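PDB 6A8M: FACT complex subunit SPT16 from Ashbya gossypii, which probably acts in the FACT complex as a histone chaperone that destabilises and restores nucleosomes during transcription, with roles in DNA replication and repair. Local coordinates for residues 49-54 with 172-177. Sequence-based numbering, arbitrary orientation.
Sequences TTILHN and SLWAVK
With CG anti to its carbonyl carbon (chi1 -69°), Trp174 sends its indole from helix 167-174 toward helix 48-57, where Ile51 keeps CG1 anti to its own carbonyl carbon (chi1 -65°), which puts CG2 anti to the backbone N and lays this methyl on the ring. The site lies in the N-terminal part of Spt16, an N-terminal lobe joined to a pita-bread domain of the M24 peptidase family; Ile51 on Glu372, Ser172 on Arg387 and backbone bonding of Lys177 with Gly392 tie both segments to the M24-type part. The main contact is a CH-pi interaction: Ile51 CG2 stands 3.5 Å from the centroid of the six-membered ring of Trp174, 14° off the ring normal. Ile51 CB follows behind, 3.8 Å from Trp174 CH2. Leu52 meets one ring carbon, Trp174 CZ2, with its N (3.8 Å) and its CB (4.0 Å). All three residues are buried. No hydrogen bond crosses between the segments, so shape and apolar contact carry the pairing. Trp55 meets the Trp174 ring edge-to-face, while Leu19 of helix 9-22 packs on both Leu52 and Leu173. Were Trp174 replaced by an alanine, the Ile51 methyl would probably lose its aromatic face and a gap would be likely beside helix 48-57. The Lys177 side chain folds back, and its NZ donates to Ala175 O at 2.9 Å from above the carbonyl plane.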
loop_
_atom_site.group_PDB
_atom_site.type_symbol
_atom_site.label_atom_id
_atom_site.label_comp_id
_atom_site.label_asym_id
_atom_site.label_seq_id
_atom_site.Cartn_x
_atom_site.Cartn_y
_atom_site.Cartn_z
ATOM N N THR A 49 0.397 -8.685 -9.403
ATOM C CA THR A 49 0.012 -8.452 -10.791
ATOM C C THR A 49 -0.970 -7.301 -10.895
ATOM O O THR A 49 -0.871 -6.473 -11.813
ATOM C CB THR A 49 -0.574 -9.725 -11.396
ATOM O OG1 THR A 49 0.410 -10.759 -11.312
ATOM C CG2 THR A 49 -0.924 -9.495 -12.838
ATOM N N THR A 50 -1.899 -7.211 -9.941
ATOM C CA THR A 50 -2.809 -6.068 -9.896
ATOM C C THR A 50 -2.057 -4.776 -9.647
ATOM O O THR A 50 -2.337 -3.755 -10.284
ATOM C CB THR A 50 -3.869 -6.287 -8.815
ATOM O OG1 THR A 50 -4.628 -7.453 -9.129
ATOM C CG2 THR A 50 -4.806 -5.053 -8.700
ATOM N N ILE A 51 -1.096 -4.794 -8.718
ATOM C CA ILE A 51 -0.277 -3.604 -8.495
ATOM C C ILE A 51 0.432 -3.217 -9.787
ATOM O O ILE A 51 0.436 -2.049 -10.184
ATOM C CB ILE A 51 0.717 -3.847 -7.346
ATOM C CG1 ILE A 51 -0.031 -4.055 -6.034
ATOM C CG2 ILE A 51 1.681 -2.671 -7.203
ATOM C CD1 ILE A 51 0.874 -4.578 -4.916
ATOM N N LEU A 52 1.021 -4.205 -10.475
ATOM C CA LEU A 52 1.719 -3.928 -11.722
ATOM C C LEU A 52 0.794 -3.256 -12.733
ATOM O O LEU A 52 1.185 -2.275 -13.387
ATOM C CB LEU A 52 2.304 -5.226 -12.288
ATOM C CG LEU A 52 3.070 -5.056 -13.613
ATOM C CD1 LEU A 52 4.380 -4.294 -13.421
ATOM C CD2 LEU A 52 3.318 -6.441 -14.133
ATOM N N HIS A 53 -0.453 -3.737 -12.849
ATOM C CA HIS A 53 -1.402 -3.087 -13.757
ATOM C C HIS A 53 -1.662 -1.653 -13.340
ATOM O O HIS A 53 -1.664 -0.744 -14.178
ATOM C CB HIS A 53 -2.725 -3.850 -13.819
ATOM C CG HIS A 53 -2.657 -5.080 -14.655
ATOM N ND1 HIS A 53 -3.718 -5.523 -15.407
ATOM C CD2 HIS A 53 -1.654 -5.967 -14.856
ATOM C CE1 HIS A 53 -3.372 -6.630 -16.045
ATOM N NE2 HIS A 53 -2.127 -6.928 -15.715
ATOM N N ASN A 54 -1.874 -1.433 -12.042
ATOM C CA ASN A 54 -2.148 -0.087 -11.568
ATOM C C ASN A 54 -0.967 0.818 -11.849
ATOM O O ASN A 54 -1.142 1.987 -12.220
ATOM C CB ASN A 54 -2.475 -0.112 -10.081
ATOM C CG ASN A 54 -3.846 -0.673 -9.803
ATOM O OD1 ASN A 54 -4.726 -0.624 -10.661
ATOM N ND2 ASN A 54 -4.047 -1.180 -8.591
ATOM N N SER A 172 11.558 -2.865 -5.365
ATOM C CA SER A 172 12.587 -1.859 -5.623
ATOM C C SER A 172 12.221 -0.978 -6.812
ATOM O O SER A 172 12.471 0.231 -6.801
ATOM C CB SER A 172 13.931 -2.539 -5.871
ATOM O OG SER A 172 14.260 -3.374 -4.779
ATOM N N LEU A 173 11.647 -1.571 -7.858
ATOM C CA LEU A 173 11.299 -0.800 -9.046
ATOM C C LEU A 173 10.203 0.220 -8.751
ATOM O O LEU A 173 10.236 1.338 -9.281
ATOM C CB LEU A 173 10.867 -1.754 -10.152
ATOM C CG LEU A 173 10.336 -1.202 -11.464
ATOM C CD1 LEU A 173 11.487 -0.769 -12.344
ATOM C CD2 LEU A 173 9.505 -2.286 -12.131
ATOM N N TRP A 174 9.232 -0.144 -7.904
ATOM C CA TRP A 174 8.050 0.674 -7.589
ATOM C C TRP A 174 8.301 1.717 -6.517
ATOM O O TRP A 174 7.447 2.589 -6.314
ATOM C CB TRP A 174 6.886 -0.204 -7.073
ATOM C CG TRP A 174 6.297 -1.066 -8.071
ATOM C CD1 TRP A 174 6.246 -0.851 -9.415
ATOM C CD2 TRP A 174 5.674 -2.320 -7.838
ATOM N NE1 TRP A 174 5.618 -1.913 -10.037
ATOM C CE2 TRP A 174 5.268 -2.829 -9.091
ATOM C CE3 TRP A 174 5.428 -3.071 -6.696
ATOM C CZ2 TRP A 174 4.613 -4.049 -9.224
ATOM C CZ3 TRP A 174 4.767 -4.271 -6.827
ATOM C CH2 TRP A 174 4.374 -4.753 -8.091
ATOM N N ALA A 175 9.418 1.626 -5.796
ATOM C CA ALA A 175 9.550 2.333 -4.524
ATOM C C ALA A 175 9.437 3.848 -4.702
ATOM O O ALA A 175 8.672 4.518 -3.999
ATOM C CB ALA A 175 10.896 1.975 -3.885
ATOM N N VAL A 176 10.216 4.403 -5.613
ATOM C CA VAL A 176 10.314 5.851 -5.746
ATOM C C VAL A 176 9.061 6.366 -6.441
ATOM O O VAL A 176 8.661 5.851 -7.493
ATOM C CB VAL A 176 11.584 6.240 -6.512
ATOM C CG1 VAL A 176 11.512 7.701 -6.960
ATOM C CG2 VAL A 176 12.833 5.972 -5.652
ATOM N N LYS A 177 8.439 7.386 -5.858
ATOM C CA LYS A 177 7.180 7.918 -6.352
ATOM C C LYS A 177 7.468 9.132 -7.222
ATOM O O LYS A 177 8.222 10.026 -6.815
ATOM C CB LYS A 177 6.262 8.299 -5.185
ATOM C CG LYS A 177 5.869 7.111 -4.303
ATOM C CD LYS A 177 4.830 6.209 -5.004
ATOM C CE LYS A 177 4.660 4.886 -4.241
ATOM N NZ LYS A 177 5.820 3.997 -4.516
#